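PDB 5OQ3: Cwp19 from Clostridioides difficile, which probably cleaves cell-wall peptidoglycan, this piece being its TIM-barrel glycoside hydrolase domain, while the whole protein may also have N-acetylmuramoyl-L-alanine amidase activity. Local coordinates for residues D190-S198 with V269-W278; N223-K234 with I279-V287. One frame throughout, in Å; residues are numbered along the deposited sequence.

Contact 1. Residues D190-S198 with V269-W278; sequences DDYFYPGVS and VGTYADTRAW
Tyr272 and Tyr194 meet as a T-shaped pair, the edge of the Tyr272 ring directed at the face of Tyr194, with planes 83° apart and ring centroids separated by 5.4 Å. Tyr272 is the main bump. Its flat side chain slides into the bend made by residues 194-197, where Tyr194 CB lies at its edge, 3.7 Å from CD2, and Gly196 O faces CE2. At the far end, Tyr272 OH donates to Val197 O across 2.6 Å, arriving in the carbonyl plane on a lone pair with a C=O...O angle of 127°. The ring is thus held at both its side and its tip, and a weak bond from Arg218 also reaches the hydroxyl. Next to this pair along the chain, Tyr194 N gives a hydrogen bond of 3.1 Å to Thr271 O, while the Tyr194 hydroxyl is bonded to Asn221. In the conformer described here, the Thr271 side chain presses on the same loop, its CB 3.1 Å from Tyr194 O and its OG1 at the edge of the Phe193 ring.

The second bump points the other way. Phe193 has CG anti to its carbonyl carbon (chi1 -64°), which carries the ring into a hollow lined by Ala273 and Trp278. Ala273 CB packs obliquely at 3.7 Å from Phe193 CD2. Trp278 CZ2 stands over one face toward the rim, and Trp278 CH2 comes 3.7 Å from Phe193 CZ. Val222 of helix 214-236 and Val244 of strand 241-244 also line this hollow.

Here the loop that follows barrel strand 186-189 is joined to the loop leading into helix 275-280, at the barrel end where TIM-barrel enzymes carry their active sites. Aromatic residues supply about half of the buried surface. Two hydrogen bonds to backbone carbonyls tie the loops at separate points, which probably limits their sliding past each other.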
loop_
_atom_site.group_PDB
_atom_site.type_symbol
_atom_site.label_atom_id
_atom_site.label_comp_id
_atom_site.label_asym_id
_atom_site.label_seq_id
_atom_site.Cartn_x
_atom_site.Cartn_y
_atom_site.Cartn_z
ATOM N N ASP A 190 0.681 -1.330 1.314
ATOM C CA ASP A 190 0.100 -1.854 0.090
ATOM C C ASP A 190 0.279 -3.368 0.019
ATOM O O ASP A 190 0.277 -4.049 1.065
ATOM C CB ASP A 190 0.564 -1.078 -1.150
ATOM C CG ASP A 190 2.043 -1.181 -1.425
ATOM O OD1 ASP A 190 2.832 -1.123 -0.450
ATOM O OD2 ASP A 190 2.449 -1.191 -2.615
ATOM N N ASP A 191 0.399 -3.950 -1.166
ATOM C CA ASP A 191 0.056 -5.348 -1.363
ATOM C C ASP A 191 1.242 -6.307 -1.395
ATOM O O ASP A 191 1.026 -7.495 -1.650
ATOM C CB ASP A 191 -0.750 -5.494 -2.671
ATOM C CG ASP A 191 -0.053 -4.871 -3.897
ATOM O OD1 ASP A 191 0.163 -3.618 -3.966
ATOM O OD2 ASP A 191 0.290 -5.652 -4.809
ATOM N N TYR A 192 2.452 -5.837 -1.074
ATOM C CA TYR A 192 3.645 -6.663 -1.187
ATOM C C TYR A 192 4.009 -7.262 0.166
ATOM O O TYR A 192 4.239 -6.546 1.148
ATOM C CB TYR A 192 4.827 -5.916 -1.796
ATOM C CG TYR A 192 4.558 -5.363 -3.165
ATOM C CD1 TYR A 192 4.558 -6.195 -4.280
ATOM C CD2 TYR A 192 4.285 -4.011 -3.356
ATOM C CE1 TYR A 192 4.306 -5.693 -5.540
ATOM C CE2 TYR A 192 4.030 -3.500 -4.627
ATOM C CZ TYR A 192 4.062 -4.344 -5.699
ATOM O OH TYR A 192 3.801 -3.836 -6.942
ATOM N N PHE A 193 4.071 -8.592 0.180
ATOM C CA PHE A 193 4.413 -9.316 1.354
ATOM C C PHE A 193 5.545 -10.282 0.994
ATOM O O PHE A 193 6.594 -9.816 0.565
ATOM C CB PHE A 193 3.145 -9.954 1.975
ATOM C CG PHE A 193 2.172 -8.938 2.431
ATOM C CD1 PHE A 193 2.361 -8.315 3.638
ATOM C CD2 PHE A 193 1.165 -8.492 1.576
ATOM C CE1 PHE A 193 1.516 -7.349 4.058
ATOM C CE2 PHE A 193 0.320 -7.514 1.996
ATOM C CZ PHE A 193 0.489 -6.937 3.235
ATOM N N TYR A 194 5.344 -11.589 1.038
ATOM C CA TYR A 194 6.362 -12.490 0.523
ATOM C C TYR A 194 6.333 -12.360 -0.992
ATOM O O TYR A 194 5.259 -12.176 -1.568
ATOM C CB TYR A 194 6.073 -13.948 0.918
ATOM C CG TYR A 194 6.468 -14.325 2.309
ATOM C CD1 TYR A 194 5.618 -14.102 3.377
ATOM C CD2 TYR A 194 7.691 -14.966 2.558
ATOM C CE1 TYR A 194 5.974 -14.482 4.681
ATOM C CE2 TYR A 194 8.054 -15.359 3.844
ATOM C CZ TYR A 194 7.207 -15.075 4.897
ATOM O OH TYR A 194 7.589 -15.445 6.155
ATOM N N PRO A 195 7.517 -12.446 -1.655
ATOM C CA PRO A 195 7.527 -12.228 -3.094
ATOM C C PRO A 195 7.176 -13.430 -3.899
ATOM O O PRO A 195 7.092 -13.335 -5.095
ATOM C CB PRO A 195 8.981 -11.868 -3.365
ATOM C CG PRO A 195 9.756 -12.581 -2.276
ATOM C CD PRO A 195 8.890 -12.455 -1.075
ATOM N N GLY A 196 7.022 -14.589 -3.311
ATOM C CA GLY A 196 6.574 -15.690 -4.132
ATOM C C GLY A 196 6.417 -16.879 -3.303
ATOM O O GLY A 196 6.722 -16.863 -2.092
ATOM N N VAL A 197 5.894 -17.901 -3.951
ATOM C CA VAL A 197 5.534 -19.125 -3.286
ATOM C C VAL A 197 6.745 -19.605 -2.525
ATOM O O VAL A 197 6.590 -19.976 -1.375
ATOM C CB VAL A 197 4.942 -20.213 -4.217
ATOM C CG1 VAL A 197 3.642 -19.727 -4.868
ATOM C CG2 VAL A 197 5.939 -20.678 -5.273
ATOM N N SER A 198 7.917 -19.588 -3.184
ATOM C CA SER A 198 9.143 -19.976 -2.582
ATOM C C SER A 198 9.928 -18.754 -2.066
ATOM O O SER A 198 9.789 -17.620 -2.513
ATOM C CB SER A 198 10.003 -20.790 -3.533
ATOM O OG SER A 198 10.743 -20.024 -4.461
ATOM N N VAL A 269 -1.962 -17.558 -1.216
ATOM C CA VAL A 269 -1.077 -18.611 -1.724
ATOM C C VAL A 269 0.204 -17.988 -2.271
ATOM O O VAL A 269 1.316 -18.495 -2.056
ATOM C CB VAL A 269 -1.790 -19.357 -2.913
ATOM C CG1 VAL A 269 -0.934 -20.464 -3.526
ATOM C CG2 VAL A 269 -3.121 -19.931 -2.460
ATOM N N GLY A 270 0.039 -16.903 -3.013
ATOM C CA GLY A 270 1.124 -16.343 -3.803
ATOM C C GLY A 270 2.044 -15.393 -3.066
ATOM O O GLY A 270 3.186 -15.245 -3.452
ATOM N N THR A 271 1.543 -14.732 -2.018
ATOM C CA THR A 271 2.346 -13.803 -1.181
ATOM C C THR A 271 2.114 -13.955 0.322
ATOM O O THR A 271 2.707 -13.242 1.112
ATOM C CB THR A 271 2.194 -12.316 -1.613
ATOM O OG1 THR A 271 1.010 -11.724 -1.101
ATOM C CG2 THR A 271 2.116 -12.169 -3.097
ATOM N N TYR A 272 1.292 -14.919 0.713
ATOM C CA TYR A 272 0.994 -15.252 2.129
ATOM C C TYR A 272 0.294 -14.134 2.851
ATOM O O TYR A 272 0.563 -13.894 4.024
ATOM C CB TYR A 272 2.231 -15.841 2.897
ATOM C CG TYR A 272 2.797 -17.026 2.145
ATOM C CD1 TYR A 272 2.175 -18.282 2.180
ATOM C CD2 TYR A 272 3.935 -16.900 1.354
ATOM C CE1 TYR A 272 2.684 -19.354 1.444
ATOM C CE2 TYR A 272 4.430 -17.983 0.617
ATOM C CZ TYR A 272 3.833 -19.204 0.683
ATOM O OH TYR A 272 4.344 -20.218 -0.101
ATOM N N ALA A 273 -0.619 -13.476 2.154
ATOM C CA ALA A 273 -1.414 -12.385 2.648
ATOM C C ALA A 273 -2.822 -12.906 2.876
ATOM O O ALA A 273 -3.621 -13.004 1.968
ATOM C CB ALA A 273 -1.392 -11.233 1.661
ATOM N N ASP A 274 -3.106 -13.259 4.098
ATOM C CA ASP A 274 -4.334 -13.918 4.525
ATOM C C ASP A 274 -5.314 -12.840 4.989
ATOM O O ASP A 274 -5.557 -12.651 6.183
ATOM C CB ASP A 274 -4.070 -14.950 5.597
ATOM C CG ASP A 274 -5.283 -15.807 5.901
ATOM O OD1 ASP A 274 -6.399 -15.523 5.380
ATOM O OD2 ASP A 274 -5.095 -16.772 6.679
ATOM N N THR A 275 -5.874 -12.132 4.030
ATOM C CA THR A 275 -6.684 -10.940 4.347
ATOM C C THR A 275 -7.862 -11.314 5.226
ATOM O O THR A 275 -8.225 -10.541 6.096
ATOM C CB THR A 275 -7.172 -10.308 3.056
ATOM O OG1 THR A 275 -6.063 -10.231 2.168
ATOM C CG2 THR A 275 -7.767 -8.943 3.330
ATOM N N ARG A 276 -8.451 -12.481 5.005
ATOM C CA ARG A 276 -9.563 -12.890 5.867
ATOM C C ARG A 276 -9.146 -12.956 7.313
ATOM O O ARG A 276 -9.907 -12.542 8.185
ATOM C CB ARG A 276 -10.148 -14.213 5.380
ATOM C CG ARG A 276 -11.187 -14.743 6.346
ATOM C CD ARG A 276 -11.865 -16.010 5.847
ATOM N NE ARG A 276 -12.726 -15.703 4.724
ATOM C CZ ARG A 276 -13.351 -16.613 3.989
ATOM N NH1 ARG A 276 -13.210 -17.907 4.257
ATOM N NH2 ARG A 276 -14.144 -16.251 3.004
ATOM N N ALA A 277 -7.987 -13.533 7.605
ATOM C CA ALA A 277 -7.519 -13.580 8.986
ATOM C C ALA A 277 -7.339 -12.195 9.543
ATOM O O ALA A 277 -7.620 -11.949 10.734
ATOM C CB ALA A 277 -6.179 -14.368 9.035
ATOM N N TRP A 278 -6.809 -11.267 8.774
ATOM C CA TRP A 278 -6.593 -9.921 9.250
ATOM C C TRP A 278 -7.916 -9.316 9.686
ATOM O O TRP A 278 -7.997 -8.616 10.698
ATOM C CB TRP A 278 -5.980 -9.032 8.180
ATOM C CG TRP A 278 -4.761 -9.525 7.513
ATOM C CD1 TRP A 278 -3.894 -10.497 7.920
ATOM C CD2 TRP A 278 -4.246 -9.008 6.290
ATOM N NE1 TRP A 278 -2.910 -10.671 7.000
ATOM C CE2 TRP A 278 -3.085 -9.741 5.995
ATOM C CE3 TRP A 278 -4.656 -7.985 5.406
ATOM C CZ2 TRP A 278 -2.357 -9.521 4.827
ATOM C CZ3 TRP A 278 -3.935 -7.767 4.281
ATOM C CH2 TRP A 278 -2.779 -8.491 4.001
#

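Contact 2. Residues N223-K234 with I279-V287; sequences NTLLRDVKASIK and IKQGLIDYV
Asp285 OD2 is gripped twice: Lys234 NZ bonds it as a salt bridge of 2.8 Å, and Phe242 N of the neighbouring barrel strand donates to it as well. The ammonium comes in on the syn side, 28° out of the carboxylate plane, and is itself held by Val240 O. Asp285 therefore links helix 214-236 to two adjacent strands, at the start of strand 286-287.

One helical turn earlier, Lys230 bends at chi3 (82°) and again at chi4 (79°), curling its methylenes over the backbone of 282-283. Its CE lies 3.2 Å from Gly282 O and its CD 3.4 Å from Leu283 O, a buried carbonyl that has no polar partner in the model. Lys230 NZ stays 4.3 Å from Asp285 OD1, too far for a salt bridge.

Toward the N-terminal end of this helical segment Leu283 supplies the main apolar contact. Its CD1 rests 3.6 Å from Asn223 O, and its CD2 touches Arg227 CB at 3.9 Å, straddling one turn of the helix. The Schellman motif at Gly282, with its positive phi, ends helix 275-280 and turns the chain so that Leu283 lies against helix 214-236. Beside it, Leu226 CD1 packs on Ile284 CG2.

The chemistry is graded along the helix, from apolar contact to a charged clasp that the strand backbone shares; the nearby Lys230 would probably add to the field stabilising the Asp285 carboxylate.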
loop_
_atom_site.group_PDB
_atom_site.type_symbol
_atom_site.label_atom_id
_atom_site.label_comp_id
_atom_site.label_asym_id
_atom_site.label_seq_id
_atom_site.Cartn_x
_atom_site.Cartn_y
_atom_site.Cartn_z
ATOM N N ASN A 223 0.679 -11.838 9.538
ATOM C CA ASN A 223 -0.327 -11.455 10.515
ATOM C C ASN A 223 0.283 -10.799 11.735
ATOM O O ASN A 223 -0.224 -9.777 12.208
ATOM C CB ASN A 223 -1.104 -12.676 10.987
ATOM C CG ASN A 223 -1.914 -13.362 9.914
ATOM O OD1 ASN A 223 -2.054 -12.881 8.785
ATOM N ND2 ASN A 223 -2.437 -14.547 10.281
ATOM N N THR A 224 1.371 -11.344 12.255
ATOM C CA THR A 224 2.051 -10.853 13.447
ATOM C C THR A 224 2.580 -9.459 13.244
ATOM O O THR A 224 2.565 -8.627 14.141
ATOM C CB THR A 224 3.243 -11.797 13.799
ATOM O OG1 THR A 224 2.746 -13.100 14.104
ATOM C CG2 THR A 224 3.951 -11.370 15.015
ATOM N N LEU A 225 3.153 -9.207 12.078
ATOM C CA LEU A 225 3.644 -7.874 11.751
ATOM C C LEU A 225 2.500 -6.867 11.794
ATOM O O LEU A 225 2.590 -5.827 12.448
ATOM C CB LEU A 225 4.324 -7.823 10.378
ATOM C CG LEU A 225 4.741 -6.404 9.994
ATOM C CD1 LEU A 225 5.780 -5.811 10.936
ATOM C CD2 LEU A 225 5.230 -6.419 8.561
ATOM N N LEU A 226 1.412 -7.174 11.102
ATOM C CA LEU A 226 0.261 -6.279 11.120
ATOM C C LEU A 226 -0.255 -6.009 12.511
ATOM O O LEU A 226 -0.494 -4.850 12.892
ATOM C CB LEU A 226 -0.855 -6.761 10.187
ATOM C CG LEU A 226 -0.497 -6.992 8.722
ATOM C CD1 LEU A 226 -1.737 -7.404 7.933
ATOM C CD2 LEU A 226 0.206 -5.910 8.022
ATOM N N ARG A 227 -0.440 -7.072 13.277
ATOM C CA ARG A 227 -0.857 -6.950 14.670
ATOM C C ARG A 227 0.037 -6.017 15.445
ATOM O O ARG A 227 -0.432 -5.153 16.195
ATOM C CB ARG A 227 -0.869 -8.342 15.305
ATOM C CG ARG A 227 -1.312 -8.380 16.742
ATOM C CD ARG A 227 -0.928 -9.710 17.391
ATOM N NE ARG A 227 0.532 -9.767 17.559
ATOM C CZ ARG A 227 1.209 -10.832 17.972
ATOM N NH1 ARG A 227 0.561 -11.990 18.191
ATOM N NH2 ARG A 227 2.533 -10.761 18.172
ATOM N N ASP A 228 1.334 -6.226 15.326
ATOM C CA ASP A 228 2.299 -5.488 16.147
ATOM C C ASP A 228 2.420 -4.031 15.709
ATOM O O ASP A 228 2.581 -3.150 16.520
ATOM C CB ASP A 228 3.679 -6.162 16.075
ATOM C CG ASP A 228 3.763 -7.487 16.884
ATOM O OD1 ASP A 228 2.771 -7.857 17.572
ATOM O OD2 ASP A 228 4.865 -8.069 16.807
ATOM N N VAL A 229 2.273 -3.742 14.423
ATOM C CA VAL A 229 2.256 -2.375 13.916
ATOM C C VAL A 229 0.999 -1.672 14.442
ATOM O O VAL A 229 1.083 -0.553 14.971
ATOM C CB VAL A 229 2.300 -2.363 12.359
ATOM C CG1 VAL A 229 2.001 -0.946 11.816
ATOM C CG2 VAL A 229 3.683 -2.801 11.877
ATOM N N LYS A 230 -0.155 -2.311 14.347
ATOM C CA LYS A 230 -1.368 -1.711 14.875
ATOM C C LYS A 230 -1.227 -1.380 16.355
ATOM O O LYS A 230 -1.571 -0.279 16.796
ATOM C CB LYS A 230 -2.609 -2.568 14.584
ATOM C CG LYS A 230 -3.838 -1.743 14.853
ATOM C CD LYS A 230 -4.990 -2.258 14.211
ATOM C CE LYS A 230 -5.498 -3.298 15.047
ATOM N NZ LYS A 230 -6.242 -2.677 16.164
ATOM N N ALA A 231 -0.715 -2.350 17.116
ATOM C CA ALA A 231 -0.575 -2.121 18.558
ATOM C C ALA A 231 0.367 -0.966 18.869
ATOM O O ALA A 231 0.128 -0.187 19.789
ATOM C CB ALA A 231 -0.117 -3.391 19.251
ATOM N N SER A 232 1.458 -0.872 18.122
ATOM C CA SER A 232 2.422 0.195 18.319
ATOM C C SER A 232 1.761 1.553 18.075
ATOM O O SER A 232 1.824 2.466 18.877
ATOM C CB SER A 232 3.623 -0.002 17.381
ATOM O OG SER A 232 4.451 1.144 17.394
ATOM N N ILE A 233 1.093 1.662 16.936
ATOM C CA ILE A 233 0.387 2.891 16.574
ATOM C C ILE A 233 -0.572 3.290 17.686
ATOM O O ILE A 233 -0.516 4.447 18.181
ATOM C CB ILE A 233 -0.355 2.777 15.232
ATOM C CG1 ILE A 233 0.618 2.548 14.122
ATOM C CG2 ILE A 233 -1.223 4.015 14.998
ATOM C CD1 ILE A 233 -0.056 2.070 12.840
ATOM N N LYS A 234 -1.375 2.322 18.153
ATOM C CA LYS A 234 -2.429 2.657 19.133
ATOM C C LYS A 234 -1.829 3.071 20.464
ATOM O O LYS A 234 -2.439 3.865 21.176
ATOM C CB LYS A 234 -3.380 1.472 19.298
ATOM C CG LYS A 234 -4.164 1.076 18.025
ATOM C CD LYS A 234 -4.963 2.157 17.299
ATOM C CE LYS A 234 -5.533 1.639 15.944
ATOM N NZ LYS A 234 -6.364 2.710 15.309
ATOM N N ILE A 279 -8.935 -9.518 8.895
ATOM C CA ILE A 279 -10.262 -8.989 9.169
ATOM C C ILE A 279 -10.863 -9.659 10.383
ATOM O O ILE A 279 -11.330 -8.976 11.315
ATOM C CB ILE A 279 -11.171 -9.116 7.916
ATOM C CG1 ILE A 279 -10.666 -8.229 6.783
ATOM C CG2 ILE A 279 -12.633 -8.813 8.250
ATOM C CD1 ILE A 279 -11.244 -8.552 5.443
ATOM N N LYS A 280 -10.819 -10.969 10.437
ATOM C CA LYS A 280 -11.480 -11.685 11.509
ATOM C C LYS A 280 -10.836 -11.449 12.842
ATOM O O LYS A 280 -11.515 -11.429 13.853
ATOM C CB LYS A 280 -11.602 -13.157 11.135
ATOM C CG LYS A 280 -12.439 -13.368 9.843
ATOM C CD LYS A 280 -13.947 -13.332 10.020
ATOM C CE LYS A 280 -14.592 -11.963 10.033
ATOM N NZ LYS A 280 -15.872 -12.044 10.819
ATOM N N GLN A 281 -9.518 -11.298 12.870
ATOM C CA GLN A 281 -8.764 -11.027 14.111
ATOM C C GLN A 281 -8.619 -9.528 14.434
ATOM O O GLN A 281 -8.072 -9.159 15.474
ATOM C CB GLN A 281 -7.399 -11.680 14.061
ATOM C CG GLN A 281 -7.482 -13.188 14.026
ATOM C CD GLN A 281 -6.115 -13.833 13.900
ATOM O OE1 GLN A 281 -5.161 -13.433 14.583
ATOM N NE2 GLN A 281 -6.005 -14.835 12.994
ATOM N N GLY A 282 -9.115 -8.659 13.558
ATOM C CA GLY A 282 -9.071 -7.242 13.813
ATOM C C GLY A 282 -7.658 -6.684 13.865
ATOM O O GLY A 282 -7.307 -5.853 14.692
ATOM N N LEU A 283 -6.835 -7.121 12.922
ATOM C CA LEU A 283 -5.448 -6.740 12.876
ATOM C C LEU A 283 -5.237 -5.385 12.160
ATOM O O LEU A 283 -4.147 -4.838 12.163
ATOM C CB LEU A 283 -4.571 -7.792 12.167
ATOM C CG LEU A 283 -4.708 -9.213 12.735
ATOM C CD1 LEU A 283 -3.766 -10.151 12.026
ATOM C CD2 LEU A 283 -4.516 -9.236 14.228
ATOM N N ILE A 284 -6.309 -4.919 11.514
ATOM C CA ILE A 284 -6.274 -3.698 10.728
ATOM C C ILE A 284 -7.564 -2.917 11.030
ATOM O O ILE A 284 -8.572 -3.515 11.410
ATOM C CB ILE A 284 -6.151 -4.005 9.200
ATOM C CG1 ILE A 284 -7.284 -4.905 8.681
ATOM C CG2 ILE A 284 -4.769 -4.610 8.890
ATOM C CD1 ILE A 284 -7.165 -5.287 7.239
ATOM N N ASP A 285 -7.503 -1.606 10.819
ATOM C CA ASP A 285 -8.711 -0.779 10.899
ATOM C C ASP A 285 -9.478 -0.674 9.589
ATOM O O ASP A 285 -10.691 -0.457 9.591
ATOM C CB ASP A 285 -8.364 0.635 11.351
ATOM C CG ASP A 285 -7.788 0.721 12.742
ATOM O OD1 ASP A 285 -8.380 0.142 13.649
ATOM O OD2 ASP A 285 -6.739 1.372 12.892
ATOM N N TYR A 286 -8.752 -0.786 8.469
ATOM C CA TYR A 286 -9.359 -0.710 7.136
ATOM C C TYR A 286 -8.628 -1.593 6.176
ATOM O O TYR A 286 -7.461 -1.896 6.363
ATOM C CB TYR A 286 -9.449 0.757 6.662
ATOM C CG TYR A 286 -8.212 1.481 6.196
ATOM C CD1 TYR A 286 -7.729 1.283 4.904
ATOM C CD2 TYR A 286 -7.557 2.393 6.997
ATOM C CE1 TYR A 286 -6.652 1.999 4.427
ATOM C CE2 TYR A 286 -6.485 3.143 6.498
ATOM C CZ TYR A 286 -6.041 2.926 5.205
ATOM O OH TYR A 286 -4.982 3.678 4.692
ATOM N N VAL A 287 -9.329 -1.971 5.105
ATOM C CA VAL A 287 -8.779 -2.842 4.079
ATOM C C VAL A 287 -9.223 -2.297 2.727
ATOM O O VAL A 287 -10.356 -1.800 2.556
ATOM C CB VAL A 287 -9.275 -4.309 4.302
ATOM C CG1 VAL A 287 -10.796 -4.450 4.078
ATOM C CG2 VAL A 287 -8.484 -5.282 3.451
#

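Overall arrangement
Contacts 1 and 2 share the region of helix 275-280: contact 1 uses the helix through Trp278, contact 2 uses the turn that leaves it, and their segments interleave along the chain. Both are partly buried and lie at similar depth, about 13 and 14 Å between their centres and the centre of the chain. Trp278 connects them: its O probably accepts a hydrogen bond from Leu283 N, and its ring packs on Leu226. Contact 1 joins two loops at the C-terminal end of the barrel strands and relies on aromatic rings and bonds to backbone carbonyls. Contact 2 fastens outer helix 214-236 to the entry of strand 286-287, combining aliphatic packing with a salt bridge.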